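Local coordinates for protein HcgC (Methanococcus maripaludis S2, PDB 5O4J) that probably transfers a methyl group from S-adenosylmethionine to a carbon of a pyridinol precursor during biosynthesis of the [Fe]-hydrogenase cofactor, at residues S103-I115 / I123-P136. Residues are numbered along the deposited sequence; the frame is centred on the assembly and turned at random.
Sequences SINPDLVIDLTGI and ISKFNPKVLIVEDP. With SAH (S-adenosyl-L-homocysteine), chain E; PJL ((3~{E})-3-[(~{E})-3-oxidanylprop-2-enoyl]iminopropanoic acid), chain H.
Strands 108-111 and 130-134 pair as parallel neighbours in the mixed sheet of the Rossmann-like domain, joined by the short helix 120-123 as a beta-alpha-beta unit. Their short axes run 4.7 Å apart and only 7° off parallel. The ladder reads V130 N to D107 O, V109 N to V130 O, I132 N to V109 O, D111 N to I132 O and E134 N to D111 O. On one face L108 lies beside V130 and I110 beside I132, with helix 18-37 packed over L108, V130 and I132. On the other, V109 sends CG1 to L131 CD1 (3.8 Å) and CG2 against the ring of P128. Farther back, F126, which closes the type I turn from I123, brings its ring in: P106 CG reaches its CD1 at 3.5 Å, and I104 CG2 comes in at the ring edge.

The chemistry sits at the C-terminal ends. D111 has CG anti to its own nitrogen (chi1 166°), and OD1 closes an Asx turn by accepting T113 N at 2.9 Å, from above the carboxylate plane, while T113 OG1 reaches its syn lone pair at 2.6 Å. OD2 takes a water that also donates to E134 O and accepts from G114 N, and it pairs with R153. An asparagine here would probably leave R153 without its charged mate and, with an NH2 in place of OD2, set a donor against the water that now donates to it.

E134 extends past L112 CD2, its OE1 3.1 Å from SAH N in a weak bond, its OE2 paired with K29. I115 N donates to PJL O1 at 2.8 Å; the positive phi of G114 (63°) suits glycine, and a side chain there would run into that oxygen. D111 and its water probably steady the turn that presents T113 O and I115 N to PJL, while the E134 carboxylate faces the amino group of SAH.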
ATOM      1  N   SER A 103      47.147   8.654 -24.606  1.00 82.50           N
ATOM      2  CA  SER A 103      46.525   9.642 -23.734  1.00 65.48           C
ATOM      3  C   SER A 103      45.496   9.049 -22.779  1.00 54.34           C
ATOM      4  O   SER A 103      45.124   9.722 -21.812  1.00 52.73           O
ATOM      5  CB  SER A 103      45.850  10.719 -24.584  1.00 62.70           C
ATOM      6  OG  SER A 103      44.777  10.162 -25.328  1.00 59.46           O
ATOM      7  N   ILE A 104      45.017   7.831 -23.021  1.00 47.84           N
ATOM      8  CA  ILE A 104      43.989   7.216 -22.186  1.00 43.93           C
ATOM      9  C   ILE A 104      44.644   6.110 -21.371  1.00 41.16           C
ATOM     10  O   ILE A 104      45.007   5.056 -21.905  1.00 43.25           O
ATOM     11  CB  ILE A 104      42.815   6.683 -23.018  1.00 39.64           C
ATOM     12  CG1 ILE A 104      42.095   7.845 -23.721  1.00 42.91           C
ATOM     13  CG2 ILE A 104      41.844   5.886 -22.142  1.00 36.22           C
ATOM     14  CD1 ILE A 104      41.578   8.934 -22.781  1.00 45.67           C
ATOM     15  N   ASN A 105      44.786   6.349 -20.074  1.00 39.49           N
ATOM     16  CA  ASN A 105      45.342   5.374 -19.146  1.00 38.68           C
ATOM     17  C   ASN A 105      44.847   5.720 -17.749  1.00 35.07           C
ATOM     18  O   ASN A 105      45.636   6.135 -16.891  1.00 37.32           O
ATOM     19  CB  ASN A 105      46.871   5.374 -19.189  1.00 45.13           C
ATOM     20  CG  ASN A 105      47.472   4.260 -18.359  1.00 51.52           C
ATOM     21  OD1 ASN A 105      46.828   3.242 -18.112  1.00 48.28           O
ATOM     22  ND2 ASN A 105      48.706   4.455 -17.908  1.00 61.75           N
ATOM     23  N   PRO A 106      43.550   5.572 -17.488  1.00 33.28           N
ATOM     24  CA  PRO A 106      42.990   6.076 -16.228  1.00 31.28           C
ATOM     25  C   PRO A 106      43.452   5.263 -15.030  1.00 32.21           C
ATOM     26  O   PRO A 106      43.596   4.040 -15.100  1.00 33.54           O
ATOM     27  CB  PRO A 106      41.480   5.938 -16.440  1.00 29.33           C
ATOM     28  CG  PRO A 106      41.347   4.812 -17.409  1.00 31.77           C
ATOM     29  CD  PRO A 106      42.527   4.936 -18.334  1.00 34.69           C
ATOM     30  N   ASP A 107      43.692   5.959 -13.918  1.00 29.55           N
ATOM     31  CA  ASP A 107      43.911   5.282 -12.649  1.00 29.44           C
ATOM     32  C   ASP A 107      42.642   5.203 -11.809  1.00 27.70           C
ATOM     33  O   ASP A 107      42.648   4.544 -10.764  1.00 28.39           O
ATOM     34  CB  ASP A 107      45.061   5.946 -11.864  1.00 33.09           C
ATOM     35  CG  ASP A 107      44.962   7.460 -11.803  1.00 36.56           C
ATOM     36  OD1 ASP A 107      44.050   8.051 -12.412  1.00 36.89           O
ATOM     37  OD2 ASP A 107      45.848   8.064 -11.163  1.00 36.29           O
ATOM     38  N   LEU A 108      41.551   5.824 -12.259  1.00 27.92           N
ATOM     39  CA  LEU A 108      40.235   5.670 -11.648  1.00 26.67           C
ATOM     40  C   LEU A 108      39.220   5.439 -12.757  1.00 25.52           C
ATOM     41  O   LEU A 108      39.113   6.250 -13.680  1.00 27.00           O
ATOM     42  CB  LEU A 108      39.853   6.900 -10.822  1.00 25.40           C
ATOM     43  CG  LEU A 108      38.411   6.975 -10.305  1.00 23.94           C
ATOM     44  CD1 LEU A 108      38.079   5.815  -9.371  1.00 23.32           C
ATOM     45  CD2 LEU A 108      38.157   8.313  -9.624  1.00 24.23           C
ATOM     46  N   VAL A 109      38.481   4.342 -12.670  1.00 23.57           N
ATOM     47  CA  VAL A 109      37.422   4.029 -13.624  1.00 24.11           C
ATOM     48  C   VAL A 109      36.132   3.853 -12.836  1.00 23.03           C
ATOM     49  O   VAL A 109      36.107   3.146 -11.825  1.00 26.25           O
ATOM     50  CB  VAL A 109      37.745   2.769 -14.452  1.00 26.66           C
ATOM     51  CG1 VAL A 109      36.585   2.395 -15.372  1.00 27.64           C
ATOM     52  CG2 VAL A 109      39.018   2.975 -15.273  1.00 29.34           C
ATOM     53  N   ILE A 110      35.069   4.509 -13.287  1.00 22.24           N
ATOM     54  CA  ILE A 110      33.756   4.380 -12.672  1.00 23.03           C
ATOM     55  C   ILE A 110      32.779   4.049 -13.786  1.00 24.07           C
ATOM     56  O   ILE A 110      32.639   4.826 -14.738  1.00 25.35           O
ATOM     57  CB  ILE A 110      33.321   5.657 -11.930  1.00 21.88           C
ATOM     58  CG1 ILE A 110      34.371   6.018 -10.869  1.00 22.42           C
ATOM     59  CG2 ILE A 110      31.948   5.459 -11.301  1.00 20.34           C
ATOM     60  CD1 ILE A 110      34.059   7.272 -10.076  1.00 24.09           C
ATOM     61  N   ASP A 111      32.101   2.910 -13.664  1.00 21.48           N
ATOM     62  CA  ASP A 111      31.064   2.512 -14.611  1.00 21.24           C
ATOM     63  C   ASP A 111      29.707   2.774 -13.981  1.00 21.80           C
ATOM     64  O   ASP A 111      29.313   2.091 -13.033  1.00 22.42           O
ATOM     65  CB  ASP A 111      31.172   1.043 -14.997  1.00 20.68           C
ATOM     66  CG  ASP A 111      29.921   0.553 -15.705  1.00 25.39           C
ATOM     67  OD1 ASP A 111      29.337   1.336 -16.489  1.00 24.06           O
ATOM     68  OD2 ASP A 111      29.494  -0.591 -15.451  1.00 24.97           O
ATOM     69  N   LEU A 112      28.984   3.749 -14.527  1.00 20.45           N
ATOM     70  CA  LEU A 112      27.651   4.104 -14.069  1.00 20.84           C
ATOM     71  C   LEU A 112      26.568   3.675 -15.050  1.00 19.41           C
ATOM     72  O   LEU A 112      25.415   4.112 -14.914  1.00 20.54           O
ATOM     73  CB  LEU A 112      27.569   5.618 -13.848  1.00 25.00           C
ATOM     74  CG  LEU A 112      28.607   6.199 -12.887  1.00 25.54           C
ATOM     75  CD1 LEU A 112      28.535   7.717 -12.858  1.00 26.44           C
ATOM     76  CD2 LEU A 112      28.401   5.641 -11.495  1.00 19.65           C
ATOM     77  N   THR A 113      26.897   2.828 -16.032  1.00 20.20           N
ATOM     78  CA  THR A 113      25.958   2.586 -17.123  1.00 20.16           C
ATOM     79  C   THR A 113      24.851   1.616 -16.733  1.00 22.58           C
ATOM     80  O   THR A 113      23.765   1.667 -17.315  1.00 22.23           O
ATOM     81  CB  THR A 113      26.683   2.077 -18.374  1.00 20.96           C
ATOM     82  OG1 THR A 113      27.348   0.835 -18.108  1.00 21.64           O
ATOM     83  CG2 THR A 113      27.688   3.103 -18.859  1.00 22.96           C
ATOM     84  N   GLY A 114      25.103   0.727 -15.781  1.00 21.48           N
ATOM     85  CA  GLY A 114      24.052  -0.159 -15.313  1.00 22.77           C
ATOM     86  C   GLY A 114      23.550  -1.085 -16.405  1.00 21.04           C
ATOM     87  O   GLY A 114      24.319  -1.603 -17.218  1.00 21.46           O
ATOM     88  N   ILE A 115      22.233  -1.306 -16.419  1.00 21.08           N
ATOM     89  CA  ILE A 115      21.652  -2.360 -17.250  1.00 21.44           C
ATOM     90  C   ILE A 115      21.948  -2.115 -18.725  1.00 22.76           C
ATOM     91  O   ILE A 115      21.724  -1.015 -19.251  1.00 24.76           O
ATOM     92  CB  ILE A 115      20.141  -2.448 -16.996  1.00 20.91           C
ATOM     93  CG1 ILE A 115      19.868  -2.884 -15.559  1.00 23.66           C
ATOM     94  CG2 ILE A 115      19.483  -3.400 -17.963  1.00 21.08           C
ATOM     95  CD1 ILE A 115      18.469  -2.575 -15.098  1.00 28.45           C
ATOM     96  N   ILE A 123      35.890  -2.780 -20.071  1.00 30.78           N
ATOM     97  CA  ILE A 123      36.480  -2.489 -18.770  1.00 29.69           C
ATOM     98  C   ILE A 123      37.834  -3.177 -18.634  1.00 31.47           C
ATOM     99  O   ILE A 123      38.784  -2.604 -18.089  1.00 30.43           O
ATOM    100  CB  ILE A 123      35.510  -2.903 -17.652  1.00 28.18           C
ATOM    101  CG1 ILE A 123      34.243  -2.048 -17.741  1.00 30.09           C
ATOM    102  CG2 ILE A 123      36.196  -2.799 -16.278  1.00 29.66           C
ATOM    103  CD1 ILE A 123      33.184  -2.393 -16.734  1.00 38.53           C
ATOM    104  N   SER A 124      37.945  -4.408 -19.136  1.00 35.38           N
ATOM    105  CA  SER A 124      39.193  -5.157 -19.034  1.00 38.50           C
ATOM    106  C   SER A 124      40.348  -4.475 -19.757  1.00 38.90           C
ATOM    107  O   SER A 124      41.504  -4.871 -19.558  1.00 38.96           O
ATOM    108  CB  SER A 124      39.003  -6.568 -19.591  1.00 40.31           C
ATOM    109  OG  SER A 124      39.017  -6.556 -21.007  1.00 42.84           O
ATOM    110  N   LYS A 125      40.075  -3.479 -20.597  1.00 38.29           N
ATOM    111  CA  LYS A 125      41.137  -2.785 -21.308  1.00 45.81           C
ATOM    112  C   LYS A 125      41.855  -1.762 -20.439  1.00 49.17           C
ATOM    113  O   LYS A 125      42.861  -1.196 -20.879  1.00 48.37           O
ATOM    114  CB  LYS A 125      40.568  -2.109 -22.556  1.00 49.94           C
ATOM    115  CG  LYS A 125      39.813  -3.071 -23.464  1.00 55.00           C
ATOM    116  CD  LYS A 125      40.299  -3.003 -24.900  1.00 64.25           C
ATOM    117  CE  LYS A 125      39.652  -4.084 -25.762  1.00 73.90           C
ATOM    118  NZ  LYS A 125      40.161  -5.452 -25.444  1.00 78.07           N
ATOM    119  N   PHE A 126      41.379  -1.531 -19.218  1.00 44.39           N
ATOM    120  CA  PHE A 126      41.983  -0.580 -18.301  1.00 37.60           C
ATOM    121  C   PHE A 126      42.708  -1.313 -17.179  1.00 35.70           C
ATOM    122  O   PHE A 126      42.472  -2.496 -16.916  1.00 35.52           O
ATOM    123  CB  PHE A 126      40.914   0.361 -17.728  1.00 36.19           C
ATOM    124  CG  PHE A 126      40.114   1.052 -18.787  1.00 36.96           C
ATOM    125  CD1 PHE A 126      40.670   2.088 -19.523  1.00 40.11           C
ATOM    126  CD2 PHE A 126      38.819   0.650 -19.072  1.00 38.44           C
ATOM    127  CE1 PHE A 126      39.943   2.722 -20.512  1.00 39.85           C
ATOM    128  CE2 PHE A 126      38.089   1.277 -20.063  1.00 35.61           C
ATOM    129  CZ  PHE A 126      38.652   2.315 -20.785  1.00 36.92           C
ATOM    130  N   ASN A 127      43.595  -0.580 -16.510  1.00 31.77           N
ATOM    131  CA  ASN A 127      44.358  -1.098 -15.376  1.00 32.29           C
ATOM    132  C   ASN A 127      44.452   0.014 -14.343  1.00 36.88           C
ATOM    133  O   ASN A 127      45.529   0.564 -14.083  1.00 39.44           O
ATOM    134  CB  ASN A 127      45.747  -1.570 -15.817  1.00 37.94           C
ATOM    135  CG  ASN A 127      46.546  -2.188 -14.680  1.00 46.74           C
ATOM    136  OD1 ASN A 127      45.986  -2.771 -13.752  1.00 49.49           O
ATOM    137  ND2 ASN A 127      47.865  -2.045 -14.741  1.00 48.97           N
ATOM    138  N   PRO A 128      43.330   0.375 -13.734  1.00 35.15           N
ATOM    139  CA  PRO A 128      43.315   1.499 -12.800  1.00 34.04           C
ATOM    140  C   PRO A 128      43.729   1.072 -11.397  1.00 31.68           C
ATOM    141  O   PRO A 128      43.808  -0.112 -11.069  1.00 33.05           O
ATOM    142  CB  PRO A 128      41.845   1.942 -12.823  1.00 34.73           C
ATOM    143  CG  PRO A 128      41.096   0.668 -13.039  1.00 37.29           C
ATOM    144  CD  PRO A 128      41.988  -0.216 -13.899  1.00 35.57           C
ATOM    145  N   LYS A 129      44.010   2.078 -10.576  1.00 32.57           N
ATOM    146  CA  LYS A 129      44.169   1.846  -9.147  1.00 34.25           C
ATOM    147  C   LYS A 129      42.844   1.449  -8.519  1.00 32.14           C
ATOM    148  O   LYS A 129      42.790   0.541  -7.684  1.00 31.00           O
ATOM    149  CB  LYS A 129      44.713   3.111  -8.489  1.00 37.13           C
ATOM    150  CG  LYS A 129      46.131   3.445  -8.899  1.00 40.63           C
ATOM    151  CD  LYS A 129      46.560   4.782  -8.329  1.00 48.18           C
ATOM    152  CE  LYS A 129      47.960   5.152  -8.787  1.00 57.84           C
ATOM    153  NZ  LYS A 129      48.258   6.586  -8.530  1.00 63.81           N
ATOM    154  N   VAL A 130      41.762   2.100  -8.936  1.00 28.95           N
ATOM    155  CA  VAL A 130      40.441   1.917  -8.346  1.00 24.54           C
ATOM    156  C   VAL A 130      39.423   1.745  -9.464  1.00 23.99           C
ATOM    157  O   VAL A 130      39.446   2.486 -10.453  1.00 25.37           O
ATOM    158  CB  VAL A 130      40.062   3.103  -7.441  1.00 23.49           C
ATOM    159  CG1 VAL A 130      38.629   2.981  -6.932  1.00 24.32           C
ATOM    160  CG2 VAL A 130      41.042   3.188  -6.277  1.00 27.66           C
ATOM    161  N   LEU A 131      38.557   0.748  -9.314  1.00 24.02           N
ATOM    162  CA  LEU A 131      37.413   0.531 -10.186  1.00 24.27           C
ATOM    163  C   LEU A 131      36.155   0.556  -9.332  1.00 24.12           C
ATOM    164  O   LEU A 131      36.079  -0.152  -8.326  1.00 22.99           O
ATOM    165  CB  LEU A 131      37.524  -0.811 -10.913  1.00 23.79           C
ATOM    166  CG  LEU A 131      36.273  -1.262 -11.674  1.00 26.68           C
ATOM    167  CD1 LEU A 131      36.017  -0.339 -12.845  1.00 28.86           C
ATOM    168  CD2 LEU A 131      36.417  -2.703 -12.137  1.00 31.43           C
ATOM    169  N   ILE A 132      35.177   1.372  -9.726  1.00 20.88           N
ATOM    170  CA  ILE A 132      33.853   1.384  -9.110  1.00 20.47           C
ATOM    171  C   ILE A 132      32.833   1.087 -10.194  1.00 21.96           C
ATOM    172  O   ILE A 132      32.845   1.735 -11.243  1.00 23.80           O
ATOM    173  CB  ILE A 132      33.533   2.737  -8.453  1.00 20.23           C
ATOM    174  CG1 ILE A 132      34.549   3.042  -7.354  1.00 22.61           C
ATOM    175  CG2 ILE A 132      32.109   2.741  -7.901  1.00 20.13           C
ATOM    176  CD1 ILE A 132      34.472   4.449  -6.830  1.00 23.50           C
ATOM    177  N   VAL A 133      31.954   0.119  -9.939  1.00 21.46           N
ATOM    178  CA  VAL A 133      30.852  -0.221 -10.833  1.00 21.97           C
ATOM    179  C   VAL A 133      29.554   0.024 -10.081  1.00 20.86           C
ATOM    180  O   VAL A 133      29.385  -0.454  -8.955  1.00 20.39           O
ATOM    181  CB  VAL A 133      30.929  -1.682 -11.315  1.00 21.02           C
ATOM    182  CG1 VAL A 133      29.711  -2.055 -12.186  1.00 19.42           C
ATOM    183  CG2 VAL A 133      32.213  -1.927 -12.077  1.00 23.86           C
ATOM    184  N   GLU A 134      28.641   0.785 -10.685  1.00 17.84           N
ATOM    185  CA  GLU A 134      27.351   0.990 -10.061  1.00 17.39           C
ATOM    186  C   GLU A 134      26.481  -0.236 -10.287  1.00 19.68           C
ATOM    187  O   GLU A 134      26.322  -0.693 -11.423  1.00 21.64           O
ATOM    188  CB  GLU A 134      26.656   2.242 -10.596  1.00 20.85           C
ATOM    189  CG  GLU A 134      25.342   2.506  -9.869  1.00 21.05           C
ATOM    190  CD  GLU A 134      24.722   3.841 -10.199  1.00 21.12           C
ATOM    191  OE1 GLU A 134      25.117   4.451 -11.212  1.00 21.20           O
ATOM    192  OE2 GLU A 134      23.840   4.267  -9.429  1.00 19.60           O
ATOM    193  N   ASP A 135      25.960  -0.795  -9.194  1.00 19.35           N
ATOM    194  CA  ASP A 135      25.022  -1.913  -9.257  1.00 18.46           C
ATOM    195  C   ASP A 135      23.623  -1.357  -9.521  1.00 19.75           C
ATOM    196  O   ASP A 135      23.066  -0.654  -8.664  1.00 19.53           O
ATOM    197  CB  ASP A 135      25.078  -2.701  -7.948  1.00 18.67           C
ATOM    198  CG  ASP A 135      24.100  -3.861  -7.898  1.00 21.10           C
ATOM    199  OD1 ASP A 135      23.409  -4.141  -8.900  1.00 22.64           O
ATOM    200  OD2 ASP A 135      24.031  -4.506  -6.823  1.00 23.87           O
ATOM    201  N   PRO A 136      23.031  -1.632 -10.693  1.00 18.14           N
ATOM    202  CA  PRO A 136      21.691  -1.096 -10.983  1.00 16.50           C
ATOM    203  C   PRO A 136      20.576  -1.820 -10.251  1.00 17.66           C
ATOM    204  O   PRO A 136      19.452  -1.303 -10.195  1.00 17.67           O
ATOM    205  CB  PRO A 136      21.559  -1.294 -12.498  1.00 17.58           C
ATOM    206  CG  PRO A 136      22.341  -2.523 -12.758  1.00 20.94           C
ATOM    207  CD  PRO A 136      23.528  -2.462 -11.807  1.00 19.22           C
TER
HETATM  208  N   SAH E 301      22.737   4.345 -13.163  1.00 71.85           N
HETATM  209  CA  SAH E 301      22.500   5.690 -13.770  1.00 46.63           C
HETATM  210  CB  SAH E 301      21.674   5.535 -15.046  1.00 32.27           C
HETATM  211  CG  SAH E 301      22.531   5.049 -16.213  1.00 24.54           C
HETATM  212  SD  SAH E 301      21.617   5.002 -17.734  1.00 20.90           S
HETATM  213  C   SAH E 301      21.765   6.604 -12.832  1.00 32.69           C
HETATM  214  O   SAH E 301      21.476   7.762 -13.225  1.00 20.96           O
HETATM  215  OXT SAH E 301      21.464   6.164 -11.715  1.00 40.22           O
HETATM  216  C5' SAH E 301      22.869   4.507 -18.881  1.00 19.35           C
HETATM  217  C4' SAH E 301      23.785   5.649 -19.304  1.00 19.11           C
HETATM  218  O4' SAH E 301      25.003   5.088 -19.810  1.00 21.19           O
HETATM  219  C3' SAH E 301      23.191   6.445 -20.451  1.00 16.70           C
HETATM  220  O3' SAH E 301      23.663   7.802 -20.438  1.00 21.24           O
HETATM  221  C2' SAH E 301      23.700   5.679 -21.648  1.00 18.34           C
HETATM  222  O2' SAH E 301      23.697   6.421 -22.872  1.00 20.73           O
HETATM  223  C1' SAH E 301      25.106   5.333 -21.216  1.00 19.13           C
HETATM  224  N9  SAH E 301      25.637   4.105 -21.827  1.00 19.73           N
HETATM  225  C8  SAH E 301      24.963   2.957 -22.063  1.00 20.04           C
HETATM  226  N7  SAH E 301      25.803   2.038 -22.603  1.00 23.17           N
HETATM  227  C5  SAH E 301      27.022   2.606 -22.685  1.00 22.06           C
HETATM  228  C6  SAH E 301      28.359   2.190 -23.147  1.00 25.84           C
HETATM  229  N6  SAH E 301      28.549   0.947 -23.644  1.00 29.56           N
HETATM  230  N1  SAH E 301      29.360   3.088 -23.062  1.00 25.34           N
HETATM  231  C2  SAH E 301      29.185   4.321 -22.564  1.00 29.62           C
HETATM  232  N3  SAH E 301      27.997   4.774 -22.128  1.00 26.19           N
HETATM  233  C4  SAH E 301      26.909   3.966 -22.168  1.00 20.65           C
HETATM  234  O14 PJL H 304      17.496   5.038 -15.093  1.00 26.81           O
HETATM  235  C12 PJL H 304      16.824   4.258 -14.351  1.00 30.36           C
HETATM  236  O13 PJL H 304      16.439   4.543 -13.200  1.00 20.55           O
HETATM  237  C10 PJL H 304      16.414   2.871 -14.798  1.00 38.17           C
HETATM  238  C4  PJL H 304      17.447   2.192 -15.658  1.00 44.17           C
HETATM  239  N5  PJL H 304      17.509   2.395 -16.900  1.00 42.81           N
HETATM  240  C6  PJL H 304      18.404   1.793 -17.708  1.00 44.19           C
HETATM  241  O8  PJL H 304      18.151   1.589 -18.886  1.00 38.58           O
HETATM  242  C7  PJL H 304      19.726   1.343 -17.206  1.00 44.05           C
HETATM  243  C2  PJL H 304      20.071   1.490 -15.930  1.00 38.58           C
HETATM  244  O1  PJL H 304      21.225   1.095 -15.443  1.00 29.26           O
HETATM  245  O   HOH W   1      44.163   2.257 -16.995  1.00 38.18           O
HETATM  246  O   HOH W   2      46.392   3.071 -13.296  1.00 43.45           O
HETATM  247  O   HOH W   3      27.099  -0.435 -14.071  1.00 18.18           O